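Local coordinates for glutamine synthetase (Streptomyces coelicolor, PDB 4BAX), which belongs to the glutamine synthetase family and combines a beta-grasp domain with a larger catalytic domain in an assembly of ten chains, at residues G112-Y117 with Q180-V185; A231-S236 with R315-N320. One frame throughout, in Å; residues are numbered along the deposited sequence.

Contact 1 (G112-Y117 with Q180-V185); sequences GIEQEY and QWEFQV
The ring of Tyr-117 reaches across to strand 180-185. Its CG sits in the crowded position between backbone N and carbonyl carbon (chi1 58°), which swings one ring face over Trp-181 CA and brings CZ to 3.3 Å from Trp-181 CB. The indole leads away and its NE1 bonds to Phe-150 O; the two rings, though near parallel, are slid apart and barely overlap. Tyr-117 CE1 also lies at the edge of the Phe-183 ring, 3.8 Å from CD2. Phe-183 adopts the same crowded first torsion (chi1 68°) and turns a face to Gln-115, whose CB makes a CH-pi contact over it. Beyond CG the Gln-115 chain bends, and its amide is gripped at both ends: NE2 donates to Glu-116 O (2.9 Å) and Ala-319 O, while OE1 accepts a hydrogen bond from Arg-201 NE.

Glu-182, on the other face of the sheet, extends with CG anti to its backbone N. Its OE2 passes 3.5 Å from Glu-114 CB and accepts Gln-184 NE2 at 2.8 Å on the anti lone pair. Its OE1 lies 3.3 Å from Glu-116 OE2, two acceptors with Glu-175 also near, a gathering of like charges that would probably raise the pKa of one of them. The second oxygen of Glu-116, OE1, is held by Gly-230 N.

Six main-chain hydrogen bonds, two each at Ile-113/Val-185, Gln-115/Phe-183 and Tyr-117/Trp-181, fix the register. The result is an antiparallel strand pair of the glutamine synthetase catalytic-domain sheet, carboxylate-rich on one face and packed through Gln-115, Tyr-117 and Phe-183 against helix 190-210 on the other.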
ATOM      1  N   GLY A 112      40.016  29.472   2.195  1.00 34.17           N
ATOM      2  CA  GLY A 112      39.440  28.157   2.356  1.00 33.96           C
ATOM      3  C   GLY A 112      37.986  28.317   2.765  1.00 33.79           C
ATOM      4  O   GLY A 112      37.658  29.113   3.658  1.00 33.76           O
ATOM      5  N   ILE A 113      37.104  27.562   2.116  1.00 33.42           N
ATOM      6  CA  ILE A 113      35.683  27.598   2.469  1.00 32.94           C
ATOM      7  C   ILE A 113      35.129  26.233   2.909  1.00 32.17           C
ATOM      8  O   ILE A 113      35.288  25.211   2.220  1.00 32.01           O
ATOM      9  CB  ILE A 113      34.821  28.248   1.332  1.00 21.53           C
ATOM     10  CG1 ILE A 113      35.417  29.628   0.971  1.00 20.47           C
ATOM     11  CG2 ILE A 113      33.362  28.401   1.755  1.00 21.85           C
ATOM     12  CD1 ILE A 113      34.810  30.273  -0.232  1.00 19.87           C
ATOM     13  N   GLU A 114      34.499  26.225   4.085  1.00 31.44           N
ATOM     14  CA  GLU A 114      33.908  25.010   4.617  1.00 30.74           C
ATOM     15  C   GLU A 114      32.405  25.088   4.310  1.00 30.31           C
ATOM     16  O   GLU A 114      31.637  25.798   4.969  1.00 30.27           O
ATOM     17  CB  GLU A 114      34.161  24.937   6.117  1.00 30.67           C
ATOM     18  CG  GLU A 114      35.657  25.131   6.478  1.00 45.72           C
ATOM     19  CD  GLU A 114      35.931  25.095   7.984  1.00 46.03           C
ATOM     20  OE1 GLU A 114      34.965  25.219   8.781  1.00 46.19           O
ATOM     21  OE2 GLU A 114      37.113  24.930   8.372  1.00 46.07           O
ATOM     22  N   GLN A 115      31.991  24.323   3.306  1.00 29.63           N
ATOM     23  CA  GLN A 115      30.672  24.483   2.730  1.00 28.81           C
ATOM     24  C   GLN A 115      29.708  23.462   3.260  1.00 30.07           C
ATOM     25  O   GLN A 115      29.857  22.257   3.046  1.00 30.62           O
ATOM     26  CB  GLN A 115      30.754  24.355   1.209  1.00 26.89           C
ATOM     27  CG  GLN A 115      29.399  24.232   0.521  1.00 25.47           C
ATOM     28  CD  GLN A 115      28.643  25.569   0.391  1.00 24.23           C
ATOM     29  OE1 GLN A 115      29.025  26.470  -0.396  1.00 23.37           O
ATOM     30  NE2 GLN A 115      27.544  25.688   1.141  1.00 23.74           N
ATOM     31  N   GLU A 116      28.700  23.966   3.957  1.00 30.57           N
ATOM     32  CA  GLU A 116      27.712  23.094   4.551  1.00 30.73           C
ATOM     33  C   GLU A 116      26.443  23.011   3.700  1.00 29.51           C
ATOM     34  O   GLU A 116      26.111  23.935   2.946  1.00 29.04           O
ATOM     35  CB  GLU A 116      27.384  23.564   5.977  1.00 31.98           C
ATOM     36  CG  GLU A 116      28.591  23.483   6.929  1.00 33.35           C
ATOM     37  CD  GLU A 116      28.278  23.938   8.360  1.00 34.42           C
ATOM     38  OE1 GLU A 116      27.266  24.655   8.561  1.00 34.80           O
ATOM     39  OE2 GLU A 116      29.037  23.546   9.286  1.00 34.60           O
ATOM     40  N   TYR A 117      25.733  21.896   3.841  1.00 28.64           N
ATOM     41  CA  TYR A 117      24.477  21.697   3.149  1.00 27.73           C
ATOM     42  C   TYR A 117      23.670  20.642   3.868  1.00 26.98           C
ATOM     43  O   TYR A 117      24.240  19.812   4.582  1.00 26.75           O
ATOM     44  CB  TYR A 117      24.711  21.292   1.696  1.00 27.95           C
ATOM     45  CG  TYR A 117      25.547  20.026   1.551  1.00 28.25           C
ATOM     46  CD1 TYR A 117      26.935  20.063   1.649  1.00 28.01           C
ATOM     47  CD2 TYR A 117      24.951  18.798   1.325  1.00 28.53           C
ATOM     48  CE1 TYR A 117      27.694  18.920   1.521  1.00 27.94           C
ATOM     49  CE2 TYR A 117      25.717  17.647   1.194  1.00 28.52           C
ATOM     50  CZ  TYR A 117      27.080  17.716   1.289  1.00 28.04           C
ATOM     51  OH  TYR A 117      27.821  16.562   1.153  1.00 27.95           O
ATOM     52  N   GLN A 180      23.021  16.549   7.477  1.00 28.06           N
ATOM     53  CA  GLN A 180      23.815  17.743   7.221  1.00 28.92           C
ATOM     54  C   GLN A 180      25.264  17.357   7.068  1.00 29.46           C
ATOM     55  O   GLN A 180      25.806  16.566   7.854  1.00 29.63           O
ATOM     56  CB  GLN A 180      23.652  18.756   8.356  1.00 29.54           C
ATOM     57  CG  GLN A 180      23.976  20.209   7.992  1.00 30.07           C
ATOM     58  CD  GLN A 180      23.645  21.184   9.113  1.00 30.83           C
ATOM     59  OE1 GLN A 180      24.275  21.180  10.178  1.00 31.20           O
ATOM     60  NE2 GLN A 180      22.646  22.030   8.874  1.00 31.11           N
ATOM     61  N   TRP A 181      25.887  17.955   6.052  1.00 29.48           N
ATOM     62  CA  TRP A 181      27.236  17.593   5.659  1.00 29.73           C
ATOM     63  C   TRP A 181      28.061  18.824   5.322  1.00 31.06           C
ATOM     64  O   TRP A 181      27.519  19.930   5.127  1.00 30.35           O
ATOM     65  CB  TRP A 181      27.194  16.657   4.450  1.00 28.59           C
ATOM     66  CG  TRP A 181      26.586  15.316   4.719  1.00 27.47           C
ATOM     67  CD1 TRP A 181      25.261  15.002   4.678  1.00 26.87           C
ATOM     68  CD2 TRP A 181      27.271  14.113   5.077  1.00 27.16           C
ATOM     69  NE1 TRP A 181      25.076  13.674   4.979  1.00 26.52           N
ATOM     70  CE2 TRP A 181      26.297  13.106   5.224  1.00 26.95           C
ATOM     71  CE3 TRP A 181      28.613  13.784   5.275  1.00 27.16           C
ATOM     72  CZ2 TRP A 181      26.623  11.797   5.564  1.00 27.06           C
ATOM     73  CZ3 TRP A 181      28.933  12.475   5.613  1.00 27.11           C
ATOM     74  CH2 TRP A 181      27.943  11.501   5.748  1.00 26.96           C
ATOM     75  N   GLU A 182      29.375  18.607   5.252  1.00 32.67           N
ATOM     76  CA  GLU A 182      30.320  19.652   4.893  1.00 33.95           C
ATOM     77  C   GLU A 182      31.420  19.134   3.984  1.00 34.25           C
ATOM     78  O   GLU A 182      31.841  17.984   4.104  1.00 33.93           O
ATOM     79  CB  GLU A 182      30.940  20.247   6.151  1.00 35.45           C
ATOM     80  CG  GLU A 182      31.791  21.472   5.921  1.00 37.34           C
ATOM     81  CD  GLU A 182      32.571  21.860   7.176  1.00 39.59           C
ATOM     82  OE1 GLU A 182      31.928  22.358   8.142  1.00 40.22           O
ATOM     83  OE2 GLU A 182      33.811  21.659   7.207  1.00 40.35           O
ATOM     84  N   PHE A 183      31.852  19.982   3.053  1.00 34.77           N
ATOM     85  CA  PHE A 183      33.091  19.767   2.305  1.00 34.54           C
ATOM     86  C   PHE A 183      33.918  21.052   2.316  1.00 35.74           C
ATOM     87  O   PHE A 183      33.366  22.149   2.345  1.00 35.94           O
ATOM     88  CB  PHE A 183      32.832  19.224   0.883  1.00 33.17           C
ATOM     89  CG  PHE A 183      32.156  20.214  -0.045  1.00 32.15           C
ATOM     90  CD1 PHE A 183      32.890  21.162  -0.746  1.00 31.93           C
ATOM     91  CD2 PHE A 183      30.779  20.210  -0.199  1.00 31.50           C
ATOM     92  CE1 PHE A 183      32.259  22.082  -1.595  1.00 31.35           C
ATOM     93  CE2 PHE A 183      30.156  21.126  -1.042  1.00 31.26           C
ATOM     94  CZ  PHE A 183      30.904  22.058  -1.742  1.00 31.06           C
ATOM     95  N   GLN A 184      35.239  20.917   2.315  1.00 36.85           N
ATOM     96  CA  GLN A 184      36.116  22.079   2.441  1.00 37.70           C
ATOM     97  C   GLN A 184      36.868  22.315   1.138  1.00 37.73           C
ATOM     98  O   GLN A 184      37.539  21.403   0.637  1.00 38.34           O
ATOM     99  CB  GLN A 184      37.094  21.879   3.604  1.00 38.43           C
ATOM    100  CG  GLN A 184      36.406  21.679   4.959  1.00 39.28           C
ATOM    101  CD  GLN A 184      36.581  20.260   5.476  1.00 40.70           C
ATOM    102  OE1 GLN A 184      37.612  19.635   5.230  1.00 41.98           O
ATOM    103  NE2 GLN A 184      35.577  19.740   6.192  1.00 40.41           N
ATOM    104  N   VAL A 185      36.776  23.536   0.611  1.00 37.13           N
ATOM    105  CA  VAL A 185      37.477  23.898  -0.605  1.00 37.57           C
ATOM    106  C   VAL A 185      38.602  24.871  -0.283  1.00 37.95           C
ATOM    107  O   VAL A 185      38.384  25.912   0.350  1.00 37.97           O
ATOM    108  CB  VAL A 185      36.548  24.546  -1.631  1.00 38.15           C
ATOM    109  CG1 VAL A 185      37.284  24.704  -2.963  1.00 38.78           C
ATOM    110  CG2 VAL A 185      35.316  23.715  -1.816  1.00 38.17           C
TER

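Contact 2 (A231-S236 with R315-N320); sequences AHTNFS and RRPNAN
Beside strand 231-236 of the catalytic domain, the loop that follows strand 312-314 folds over the chain. His-232 and Arg-315 carry much of the meeting. The imidazole, its CG beside the backbone N (chi1 -72°), has Arg-315 CA over one face, a CH-pi contact displaced toward the ring's rim. The arginine chain then bends at chi3 (63°), so that the guanidinium comes round to place one of its faces beneath His-232 NE2, with Arg-315 CZ 3.6 Å from that nitrogen. With the two planes 61° apart the groups cross obliquely and do not stack; Arg-315 NH1 is held by a salt bridge to Glu-313.

Strand 312-314 pairs antiparallel with 231-236, through Thr-233 and Asp-314 among others, and the loop leads from there into helix 323-341. It keeps one main-chain bond to Ala-231, whose N donates almost straight to Pro-317 O, 2.8 Å away, approaching from above the carbonyl plane. The Pro-317 ring packs on the Ala-231 carbonyl, CB 3.3 Å from Ala-231 O, while its CG lies 3.8 Å from Thr-233 OG1. Past the proline, Ala-231 CB packs against Asn-318 O, and Asn-318 OD1 is hydrogen-bonded by Arg-274 NE.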
ATOM      1  N   ALA A 231      28.929  28.722   5.755  1.00 23.25           N
ATOM      2  CA  ALA A 231      30.097  28.632   4.869  1.00 24.82           C
ATOM      3  C   ALA A 231      31.271  29.387   5.496  1.00 27.58           C
ATOM      4  O   ALA A 231      31.538  30.540   5.120  1.00 27.83           O
ATOM      5  CB  ALA A 231      29.783  29.191   3.461  1.00 23.88           C
ATOM      6  N   HIS A 232      31.900  28.787   6.514  1.00 29.92           N
ATOM      7  CA  HIS A 232      33.017  29.419   7.217  1.00 32.45           C
ATOM      8  C   HIS A 232      34.138  29.665   6.228  1.00 34.65           C
ATOM      9  O   HIS A 232      34.486  28.775   5.436  1.00 35.28           O
ATOM     10  CB  HIS A 232      33.530  28.544   8.359  1.00 33.13           C
ATOM     11  CG  HIS A 232      32.601  28.469   9.531  1.00 33.88           C
ATOM     12  ND1 HIS A 232      31.377  29.107   9.549  1.00 34.66           N
ATOM     13  CD2 HIS A 232      32.729  27.865  10.737  1.00 34.10           C
ATOM     14  CE1 HIS A 232      30.783  28.883  10.708  1.00 34.75           C
ATOM     15  NE2 HIS A 232      31.584  28.136  11.448  1.00 34.52           N
ATOM     16  N   THR A 233      34.712  30.862   6.286  1.00 35.69           N
ATOM     17  CA  THR A 233      35.742  31.256   5.337  1.00 36.09           C
ATOM     18  C   THR A 233      37.077  31.516   6.041  1.00 36.99           C
ATOM     19  O   THR A 233      37.171  32.303   6.987  1.00 37.08           O
ATOM     20  CB  THR A 233      35.302  32.477   4.525  1.00 35.11           C
ATOM     21  OG1 THR A 233      34.017  32.211   3.945  1.00 34.28           O
ATOM     22  CG2 THR A 233      36.309  32.762   3.427  1.00 35.14           C
ATOM     23  N   ASN A 234      38.092  30.806   5.566  1.00 37.82           N
ATOM     24  CA  ASN A 234      39.447  30.916   6.072  1.00 39.01           C
ATOM     25  C   ASN A 234      40.240  31.830   5.160  1.00 38.39           C
ATOM     26  O   ASN A 234      40.235  31.669   3.933  1.00 37.93           O
ATOM     27  CB  ASN A 234      40.108  29.536   6.131  1.00 40.57           C
ATOM     28  CG  ASN A 234      39.327  28.554   6.991  1.00 41.77           C
ATOM     29  OD1 ASN A 234      39.070  28.799   8.179  1.00 42.14           O
ATOM     30  ND2 ASN A 234      38.910  27.447   6.379  1.00 42.04           N
ATOM     31  N   PHE A 235      40.920  32.788   5.774  1.00 38.07           N
ATOM     32  CA  PHE A 235      41.588  33.826   5.017  1.00 38.27           C
ATOM     33  C   PHE A 235      42.954  34.215   5.556  1.00 38.22           C
ATOM     34  O   PHE A 235      43.126  34.353   6.773  1.00 38.24           O
ATOM     35  CB  PHE A 235      40.690  35.050   4.946  1.00 38.63           C
ATOM     36  CG  PHE A 235      41.403  36.284   4.535  1.00 39.48           C
ATOM     37  CD1 PHE A 235      41.757  36.489   3.218  1.00 39.83           C
ATOM     38  CD2 PHE A 235      41.747  37.242   5.483  1.00 40.04           C
ATOM     39  CE1 PHE A 235      42.414  37.640   2.840  1.00 40.35           C
ATOM     40  CE2 PHE A 235      42.415  38.397   5.112  1.00 40.51           C
ATOM     41  CZ  PHE A 235      42.747  38.598   3.787  1.00 40.59           C
ATOM     42  N   SER A 236      43.901  34.427   4.644  1.00 38.21           N
ATOM     43  CA  SER A 236      45.231  34.910   5.007  1.00 38.70           C
ATOM     44  C   SER A 236      45.872  35.641   3.834  1.00 39.78           C
ATOM     45  O   SER A 236      45.503  35.454   2.672  1.00 39.89           O
ATOM     46  CB  SER A 236      46.155  33.767   5.493  1.00 38.34           C
ATOM     47  OG  SER A 236      46.657  32.962   4.420  1.00 37.95           O
ATOM     48  N   ARG A 315      33.313  33.160  10.766  1.00 33.38           N
ATOM     49  CA  ARG A 315      32.243  32.192  11.006  1.00 33.27           C
ATOM     50  C   ARG A 315      30.847  32.725  10.616  1.00 32.80           C
ATOM     51  O   ARG A 315      29.856  32.001  10.729  1.00 33.22           O
ATOM     52  CB  ARG A 315      32.260  31.756  12.474  1.00 33.63           C
ATOM     53  CG  ARG A 315      33.618  31.235  12.944  1.00 34.28           C
ATOM     54  CD  ARG A 315      33.638  30.959  14.448  1.00 35.43           C
ATOM     55  NE  ARG A 315      32.685  29.908  14.797  1.00 36.75           N
ATOM     56  CZ  ARG A 315      32.935  28.598  14.700  1.00 37.67           C
ATOM     57  NH1 ARG A 315      34.131  28.167  14.298  1.00 37.80           N
ATOM     58  NH2 ARG A 315      31.998  27.709  15.036  1.00 37.95           N
ATOM     59  N   ARG A 316      30.769  33.977  10.178  1.00 32.06           N
ATOM     60  CA  ARG A 316      29.494  34.601   9.787  1.00 31.76           C
ATOM     61  C   ARG A 316      28.809  34.153   8.460  1.00 28.19           C
ATOM     62  O   ARG A 316      27.582  34.116   8.414  1.00 29.26           O
ATOM     63  CB  ARG A 316      29.636  36.116   9.801  1.00 31.60           C
ATOM     64  CG  ARG A 316      29.900  36.684  11.179  1.00 31.29           C
ATOM     65  CD  ARG A 316      30.203  38.149  11.078  1.00 31.19           C
ATOM     66  NE  ARG A 316      31.459  38.328  10.355  1.00 31.18           N
ATOM     67  CZ  ARG A 316      31.883  39.498   9.887  1.00 31.42           C
ATOM     68  NH1 ARG A 316      31.151  40.589  10.086  1.00 31.54           N
ATOM     69  NH2 ARG A 316      33.042  39.584   9.233  1.00 31.34           N
ATOM     70  N   PRO A 317      29.565  33.847   7.390  1.00 27.02           N
ATOM     71  CA  PRO A 317      28.817  33.611   6.133  1.00 25.98           C
ATOM     72  C   PRO A 317      27.890  32.380   6.141  1.00 25.81           C
ATOM     73  O   PRO A 317      28.206  31.309   6.690  1.00 25.03           O
ATOM     74  CB  PRO A 317      29.926  33.461   5.071  1.00 25.45           C
ATOM     75  CG  PRO A 317      31.161  34.069   5.696  1.00 25.82           C
ATOM     76  CD  PRO A 317      31.029  33.801   7.181  1.00 26.60           C
ATOM     77  N   ASN A 318      26.710  32.564   5.551  1.00 26.21           N
ATOM     78  CA  ASN A 318      25.736  31.486   5.413  1.00 26.35           C
ATOM     79  C   ASN A 318      26.177  30.477   4.380  1.00 25.89           C
ATOM     80  O   ASN A 318      27.010  30.796   3.535  1.00 25.29           O
ATOM     81  CB  ASN A 318      24.414  32.053   4.945  1.00 27.03           C
ATOM     82  CG  ASN A 318      23.595  32.632   6.062  1.00 27.86           C
ATOM     83  OD1 ASN A 318      24.033  32.703   7.232  1.00 28.45           O
ATOM     84  ND2 ASN A 318      22.381  33.050   5.715  1.00 27.75           N
ATOM     85  N   ALA A 319      25.589  29.278   4.425  1.00 26.20           N
ATOM     86  CA  ALA A 319      25.842  28.259   3.405  1.00 26.32           C
ATOM     87  C   ALA A 319      25.377  28.737   2.029  1.00 27.42           C
ATOM     88  O   ALA A 319      25.864  28.233   1.010  1.00 27.28           O
ATOM     89  CB  ALA A 319      25.164  26.950   3.768  1.00 25.50           C
ATOM     90  N   ASN A 320      24.445  29.699   1.996  1.00 28.37           N
ATOM     91  CA  ASN A 320      23.945  30.218   0.718  1.00 28.99           C
ATOM     92  C   ASN A 320      24.644  31.505   0.262  1.00 29.53           C
ATOM     93  O   ASN A 320      24.140  32.200  -0.617  1.00 30.15           O
ATOM     94  CB  ASN A 320      22.414  30.385   0.733  1.00 29.08           C
ATOM     95  CG  ASN A 320      21.954  31.462   1.703  1.00 29.39           C
ATOM     96  OD1 ASN A 320      22.750  31.998   2.485  1.00 29.74           O
ATOM     97  ND2 ASN A 320      20.653  31.756   1.690  1.00 29.04           N
TER

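How the contacts relate
Strand 110-121 is the shared neighbour: 180-185 pairs with it in contact 1, and strand 231-236 of contact 2 pairs with it as well, through Gly-112 O to Asn-234 N (2.6 Å) and Glu-114 N to His-232 O (2.9 Å), both probable hydrogen bonds. Both contacts are buried, with centres about 9 Å apart, and Ala-319 CB of the loop packs on Glu-116 O. Their chemistry differs. Contact 1 is regular strand pairing, with repeated main-chain bonds, a largely apolar, aromatic-rich face and a carboxylate-rich one. Contact 2 joins strand 231-236 to an irregular loop, has a single main-chain bond, and depends more on ring, guanidinium and proline packing.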